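Local coordinates for dihydroorotase (PDB 6L0A), which catalyses the zinc-dependent interconversion of dihydroorotate and N-carbamoyl-L-aspartate, the third step of de novo pyrimidine biosynthesis, at residues M13-R18 with S36-M41; F255-A260 with Y278-A283. One frame throughout, in Å; residues are numbered along the deposited sequence.

Contact 1: M13-R18 with S36-M41; sequences MHVHVR and SIAYIM. With ZN (zinc ion), chain K; LMR ((2S)-2-hydroxybutanedioic acid), chain M.
Val15 and Ile40 pair across two parallel strands of a TIM barrel, in the beta-alpha-beta unit made of strand 11-15, helix 20-32 and strand 37-40. Two backbone bonds fix the register: Val15 N donates to Tyr39 O (2.9 Å), and Val15 O accepts from Met41 N at 2.8 Å with an N-H...O angle of 166°. The packing is tightest at the metal end, where Met41 reaches both histidines of a His-X-His zinc motif. Its CG, anti to the carbonyl carbon (chi1 -72°), lies 3.5 Å from His14 CD2, and the bend at chi2 turns SD over the His14 ring. CE stands over the centre of that ring, 3.4 Å from the centroid and 8° off the ring normal, a CH-pi contact. Met41 CB covers a face of the His16 ring, whose opposite face meets O4B of the bound malate near its rim. His14 and His16 each bind zinc through NE2, while ND1 of His14 is hydrogen-bonded to Glu179 OE1, which helps fix the rotation of that ring. On the face carrying Val15 and Ile40 the side chains meet through apolar atoms, Val15 CG1 lying 3.9 Å from Ile40 CD1. The fit slackens beyond the strand: Val17 CG2 lies 4.3 Å from Ile40 CD1, and a water bridges Val17 N to Met41 O in place of a direct bond. Partly exposed Arg18 makes no contact with 36-41 and instead serves the ligand pocket. Its guanidinium grips one malate carboxylate with two donors, NH1 to O4B at 2.7 Å and NH2 to O4A at 2.9 Å. An alanine here would probably leave that carboxylate without its cationic mate. The third nitrogen of the group, Arg18 NE, is hydrogen-bonded to Pro261 O.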
loop_
_atom_site.group_PDB
_atom_site.type_symbol
_atom_site.label_atom_id
_atom_site.label_comp_id
_atom_site.label_asym_id
_atom_site.label_seq_id
_atom_site.Cartn_x
_atom_site.Cartn_y
_atom_site.Cartn_z
ATOM N N MET C 13 25.566 -4.601 -3.835
ATOM C CA MET C 13 25.891 -3.319 -4.438
ATOM C C MET C 13 24.867 -2.229 -4.115
ATOM O O MET C 13 24.730 -1.264 -4.883
ATOM C CB MET C 13 26.074 -3.499 -5.944
ATOM C CG MET C 13 27.335 -4.349 -6.283
ATOM S SD MET C 13 28.808 -3.922 -5.305
ATOM C CE MET C 13 30.092 -4.669 -6.333
ATOM N N HIS C 14 24.189 -2.315 -2.966
ATOM C CA HIS C 14 23.234 -1.265 -2.581
ATOM C C HIS C 14 22.928 -1.398 -1.083
ATOM O O HIS C 14 21.972 -2.070 -0.705
ATOM C CB HIS C 14 21.967 -1.369 -3.413
ATOM C CG HIS C 14 21.122 -0.133 -3.381
ATOM N ND1 HIS C 14 20.585 0.430 -4.518
ATOM C CD2 HIS C 14 20.727 0.654 -2.350
ATOM C CE1 HIS C 14 19.891 1.506 -4.189
ATOM N NE2 HIS C 14 19.956 1.662 -2.879
ATOM N N VAL C 15 23.726 -0.723 -0.249
ATOM C CA VAL C 15 23.687 -0.902 1.206
ATOM C C VAL C 15 23.484 0.443 1.888
ATOM O O VAL C 15 24.150 1.425 1.543
ATOM C CB VAL C 15 24.980 -1.570 1.729
ATOM C CG1 VAL C 15 25.032 -1.536 3.249
ATOM C CG2 VAL C 15 25.068 -3.011 1.242
ATOM N N HIS C 16 22.582 0.484 2.876
ATOM C CA HIS C 16 22.454 1.609 3.797
ATOM C C HIS C 16 22.922 1.184 5.183
ATOM O O HIS C 16 22.389 0.220 5.748
ATOM C CB HIS C 16 20.996 2.096 3.876
ATOM C CG HIS C 16 20.463 2.645 2.586
ATOM N ND1 HIS C 16 20.603 3.969 2.224
ATOM C CD2 HIS C 16 19.795 2.044 1.572
ATOM C CE1 HIS C 16 20.048 4.156 1.037
ATOM N NE2 HIS C 16 19.550 3.004 0.618
ATOM N N VAL C 17 23.894 1.906 5.749
ATOM C CA VAL C 17 24.331 1.650 7.120
ATOM C C VAL C 17 24.154 2.853 8.033
ATOM O O VAL C 17 24.516 2.773 9.211
ATOM C CB VAL C 17 25.792 1.151 7.191
ATOM C CG1 VAL C 17 25.929 -0.241 6.565
ATOM C CG2 VAL C 17 26.731 2.156 6.547
ATOM N N ARG C 18 23.611 3.963 7.536
ATOM C CA ARG C 18 23.222 5.103 8.386
ATOM C C ARG C 18 24.464 5.653 9.107
ATOM O O ARG C 18 25.585 5.602 8.579
ATOM C CB ARG C 18 22.087 4.702 9.332
ATOM C CG ARG C 18 20.961 3.884 8.707
ATOM C CD ARG C 18 20.209 4.680 7.658
ATOM N NE ARG C 18 18.948 4.012 7.332
ATOM C CZ ARG C 18 18.265 4.214 6.211
ATOM N NH1 ARG C 18 18.710 5.073 5.293
ATOM N NH2 ARG C 18 17.135 3.545 6.008
ATOM N N SER C 36 30.813 -9.793 1.333
ATOM C CA SER C 36 32.203 -9.362 1.435
ATOM C C SER C 36 32.400 -7.914 1.002
ATOM O O SER C 36 33.173 -7.181 1.631
ATOM C CB SER C 36 33.091 -10.275 0.582
ATOM O OG SER C 36 34.404 -9.745 0.498
ATOM N N ILE C 37 31.690 -7.498 -0.049
ATOM C CA ILE C 37 31.851 -6.200 -0.696
ATOM C C ILE C 37 30.510 -5.470 -0.624
ATOM O O ILE C 37 29.484 -6.038 -1.005
ATOM C CB ILE C 37 32.283 -6.354 -2.165
ATOM C CG1 ILE C 37 33.613 -7.108 -2.277
ATOM C CG2 ILE C 37 32.382 -4.989 -2.847
ATOM C CD1 ILE C 37 33.758 -7.862 -3.596
ATOM N N ALA C 38 30.527 -4.222 -0.157
ATOM C CA ALA C 38 29.316 -3.413 -0.009
ATOM C C ALA C 38 29.481 -2.069 -0.710
ATOM O O ALA C 38 30.484 -1.379 -0.504
ATOM C CB ALA C 38 28.999 -3.176 1.472
ATOM N N TYR C 39 28.488 -1.683 -1.510
ATOM C CA TYR C 39 28.435 -0.347 -2.095
ATOM C C TYR C 39 27.527 0.510 -1.222
ATOM O O TYR C 39 26.329 0.228 -1.118
ATOM C CB TYR C 39 27.913 -0.398 -3.524
ATOM C CG TYR C 39 27.942 0.930 -4.262
ATOM C CD1 TYR C 39 29.139 1.571 -4.532
ATOM C CD2 TYR C 39 26.765 1.518 -4.717
ATOM C CE1 TYR C 39 29.171 2.786 -5.234
ATOM C CE2 TYR C 39 26.781 2.730 -5.415
ATOM C CZ TYR C 39 27.997 3.351 -5.671
ATOM O OH TYR C 39 28.042 4.540 -6.374
ATOM N N ILE C 40 28.096 1.543 -0.606
ATOM C CA ILE C 40 27.471 2.277 0.496
ATOM C C ILE C 40 26.733 3.495 -0.045
ATOM O O ILE C 40 27.336 4.378 -0.666
ATOM C CB ILE C 40 28.517 2.706 1.537
ATOM C CG1 ILE C 40 29.234 1.475 2.096
ATOM C CG2 ILE C 40 27.890 3.547 2.647
ATOM C CD1 ILE C 40 28.317 0.549 2.940
ATOM N N MET C 41 25.442 3.580 0.244
ATOM C CA MET C 41 24.647 4.668 -0.308
ATOM C C MET C 41 24.840 5.956 0.498
ATOM O O MET C 41 25.221 5.919 1.673
ATOM C CB MET C 41 23.181 4.254 -0.350
ATOM C CG MET C 41 22.900 3.200 -1.448
ATOM S SD MET C 41 23.294 3.837 -3.083
ATOM C CE MET C 41 23.352 2.379 -4.133
HETATM ZN ZN ZN K . 18.724 2.463 -1.308
HETATM C C1 LMR M . 15.356 3.785 -0.677
HETATM O O1A LMR M . 16.263 3.105 -1.227
HETATM O O1B LMR M . 14.459 4.230 -1.422
HETATM C C2 LMR M . 15.325 4.088 0.839
HETATM O O2 LMR M . 14.213 3.575 1.547
HETATM C C3 LMR M . 16.451 3.394 1.529
HETATM C C4 LMR M . 16.574 4.261 2.761
HETATM O O4A LMR M . 15.673 4.300 3.668
HETATM O O4B LMR M . 17.615 4.932 2.783
HETATM O O HOH W 1 24.937 4.442 4.244
#

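Contact 2: F255-A260 with Y278-A283; sequences FGSDSA and YSQSFA. With ZN (zinc ion), chain K; LMR ((2S)-2-hydroxybutanedioic acid), chain M.
Ser259 carries OG anti to its backbone N (chi1 176°), and this places the hydroxyl against the backbone N-H groups of Ser279 and Gln280. Ser257 OG instead sits between its own N and carbonyl carbon (chi1 67°), where it accepts from Ser259 N at 2.9 Å and closes an ST turn in the loop after barrel strand 253-255. The turn thereby holds the backbone of the residue that bridges to 278-283. Ser279 N donates to Ser259 OG over 3.1 Å at an N-H...O angle of 145°; the bond from Gln280 N, at 3.0 Å, is weak. A water links the same OG to Gln280 OE1, and another joins Ser257 O to Ser279 OG, so two waters add to this buried polar seam. Asp12 OD2 ties the two sides together from strand 11-15, bonding both Ser257 OG and Gln280 NE2. Apolar packing is sparse: Ala283 CB meets the edge of the Phe255 ring at CZ, 4.1 Å away, where helix 283-293 begins. Asp258, between the two serines, starts away from 278-283, and its carboxylate lies at the zinc and the malate, while Ala260 CB lies 3.5 Å from malate C3. Asp258 OD1 binds zinc at 2.0 Å.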
loop_
_atom_site.group_PDB
_atom_site.type_symbol
_atom_site.label_atom_id
_atom_site.label_comp_id
_atom_site.label_asym_id
_atom_site.label_seq_id
_atom_site.Cartn_x
_atom_site.Cartn_y
_atom_site.Cartn_z
ATOM N N PHE C 255 22.854 -8.525 -7.533
ATOM C CA PHE C 255 22.252 -8.304 -6.223
ATOM C C PHE C 255 22.603 -6.933 -5.670
ATOM O O PHE C 255 23.782 -6.579 -5.566
ATOM C CB PHE C 255 22.734 -9.376 -5.248
ATOM C CG PHE C 255 22.206 -9.232 -3.848
ATOM C CD1 PHE C 255 20.848 -9.109 -3.609
ATOM C CD2 PHE C 255 23.080 -9.265 -2.761
ATOM C CE1 PHE C 255 20.372 -9.008 -2.311
ATOM C CE2 PHE C 255 22.610 -9.173 -1.462
ATOM C CZ PHE C 255 21.247 -9.047 -1.238
ATOM N N GLY C 256 21.576 -6.177 -5.289
ATOM C CA GLY C 256 21.759 -5.009 -4.441
ATOM C C GLY C 256 20.621 -5.020 -3.446
ATOM O O GLY C 256 19.462 -4.933 -3.855
ATOM N N SER C 257 20.914 -5.166 -2.157
ATOM C CA SER C 257 19.840 -5.449 -1.208
ATOM C C SER C 257 18.919 -4.254 -1.015
ATOM O O SER C 257 17.722 -4.427 -0.747
ATOM C CB SER C 257 20.421 -5.861 0.143
ATOM O OG SER C 257 21.108 -4.786 0.758
ATOM N N ASP C 258 19.459 -3.046 -1.118
ATOM C CA ASP C 258 18.797 -1.859 -0.586
ATOM C C ASP C 258 18.330 -2.108 0.842
ATOM O O ASP C 258 17.243 -1.691 1.244
ATOM C CB ASP C 258 17.624 -1.415 -1.468
ATOM C CG ASP C 258 17.174 -0.002 -1.150
ATOM O OD1 ASP C 258 17.971 0.721 -0.521
ATOM O OD2 ASP C 258 16.021 0.377 -1.474
ATOM N N SER C 259 19.142 -2.830 1.617
ATOM C CA SER C 259 18.819 -2.968 3.033
ATOM C C SER C 259 18.811 -1.586 3.677
ATOM O O SER C 259 19.792 -0.840 3.580
ATOM C CB SER C 259 19.813 -3.896 3.729
ATOM O OG SER C 259 19.538 -3.945 5.117
ATOM N N ALA C 260 17.691 -1.241 4.316
ATOM C CA ALA C 260 17.412 0.117 4.774
ATOM C C ALA C 260 16.962 0.048 6.224
ATOM O O ALA C 260 15.768 -0.122 6.504
ATOM C CB ALA C 260 16.344 0.783 3.909
ATOM N N TYR C 278 14.735 -4.009 5.993
ATOM C CA TYR C 278 16.047 -4.356 6.540
ATOM C C TYR C 278 16.355 -5.820 6.241
ATOM O O TYR C 278 15.783 -6.724 6.861
ATOM C CB TYR C 278 16.123 -4.102 8.043
ATOM C CG TYR C 278 17.447 -4.592 8.583
ATOM C CD1 TYR C 278 18.609 -3.874 8.355
ATOM C CD2 TYR C 278 17.543 -5.805 9.260
ATOM C CE1 TYR C 278 19.850 -4.329 8.821
ATOM C CE2 TYR C 278 18.784 -6.276 9.728
ATOM C CZ TYR C 278 19.927 -5.534 9.494
ATOM O OH TYR C 278 21.156 -5.992 9.956
ATOM N N SER C 279 17.304 -6.053 5.335
ATOM C CA SER C 279 17.643 -7.401 4.919
ATOM C C SER C 279 19.100 -7.774 5.179
ATOM O O SER C 279 19.495 -8.897 4.849
ATOM C CB SER C 279 17.327 -7.594 3.426
ATOM O OG SER C 279 18.019 -6.639 2.638
ATOM N N GLN C 280 19.904 -6.884 5.765
ATOM C CA GLN C 280 21.354 -7.121 5.802
ATOM C C GLN C 280 21.704 -8.386 6.575
ATOM O O GLN C 280 22.563 -9.163 6.137
ATOM C CB GLN C 280 22.078 -5.929 6.411
ATOM C CG GLN C 280 23.507 -5.790 5.914
ATOM C CD GLN C 280 23.548 -5.290 4.484
ATOM O OE1 GLN C 280 23.205 -4.140 4.217
ATOM N NE2 GLN C 280 23.929 -6.162 3.548
ATOM N N SER C 281 21.052 -8.611 7.722
ATOM C CA SER C 281 21.451 -9.692 8.630
ATOM C C SER C 281 21.350 -11.079 8.006
ATOM O O SER C 281 22.006 -12.014 8.488
ATOM C CB SER C 281 20.604 -9.651 9.908
ATOM O OG SER C 281 20.994 -8.589 10.772
ATOM N N PHE C 282 20.545 -11.256 6.960
ATOM C CA PHE C 282 20.404 -12.566 6.337
ATOM C C PHE C 282 20.424 -12.449 4.828
ATOM O O PHE C 282 19.802 -13.252 4.132
ATOM C CB PHE C 282 19.126 -13.267 6.820
ATOM C CG PHE C 282 19.080 -13.429 8.309
ATOM C CD1 PHE C 282 19.669 -14.530 8.913
ATOM C CD2 PHE C 282 18.494 -12.467 9.111
ATOM C CE1 PHE C 282 19.650 -14.676 10.287
ATOM C CE2 PHE C 282 18.478 -12.603 10.485
ATOM C CZ PHE C 282 19.059 -13.710 11.073
ATOM N N ALA C 283 21.166 -11.460 4.315
ATOM C CA ALA C 283 21.093 -11.085 2.908
ATOM C C ALA C 283 21.263 -12.286 1.982
ATOM O O ALA C 283 20.388 -12.583 1.166
ATOM C CB ALA C 283 22.148 -10.011 2.620
HETATM ZN ZN ZN K . 18.724 2.463 -1.308
HETATM C C1 LMR M . 15.356 3.785 -0.677
HETATM O O1A LMR M . 16.263 3.105 -1.227
HETATM O O1B LMR M . 14.459 4.230 -1.422
HETATM C C2 LMR M . 15.325 4.088 0.839
HETATM O O2 LMR M . 14.213 3.575 1.547
HETATM C C3 LMR M . 16.451 3.394 1.529
HETATM C C4 LMR M . 16.574 4.261 2.761
HETATM O O4A LMR M . 15.673 4.300 3.668
HETATM O O4B LMR M . 17.615 4.932 2.783
HETATM O O HOH W 2 16.706 -6.675 0.214
HETATM O O HOH W 3 21.617 -2.507 6.015
#

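In the fold
Contact 1 comes first along the chain and is complete before contact 2 opens, yet their centres lie only 9 Å apart. Contact 1 joins the first two strands of the barrel, 11-15 and 37-40; contact 2 follows strand 253-255, which comes round beside strand 11-15 and closes the barrel. Probable backbone bonds mark that seam, from Met13 N to Phe255 O (3.2 Å) and from His16 N to Ser259 O (3.2 Å). Both contacts touch the same zinc and the same malate: His14 and His16 come from one and Asp258 from the other, so, with Lys98, residues in or just after strand 11-15 and after strand 253-255 build the zinc site where those strands lie side by side.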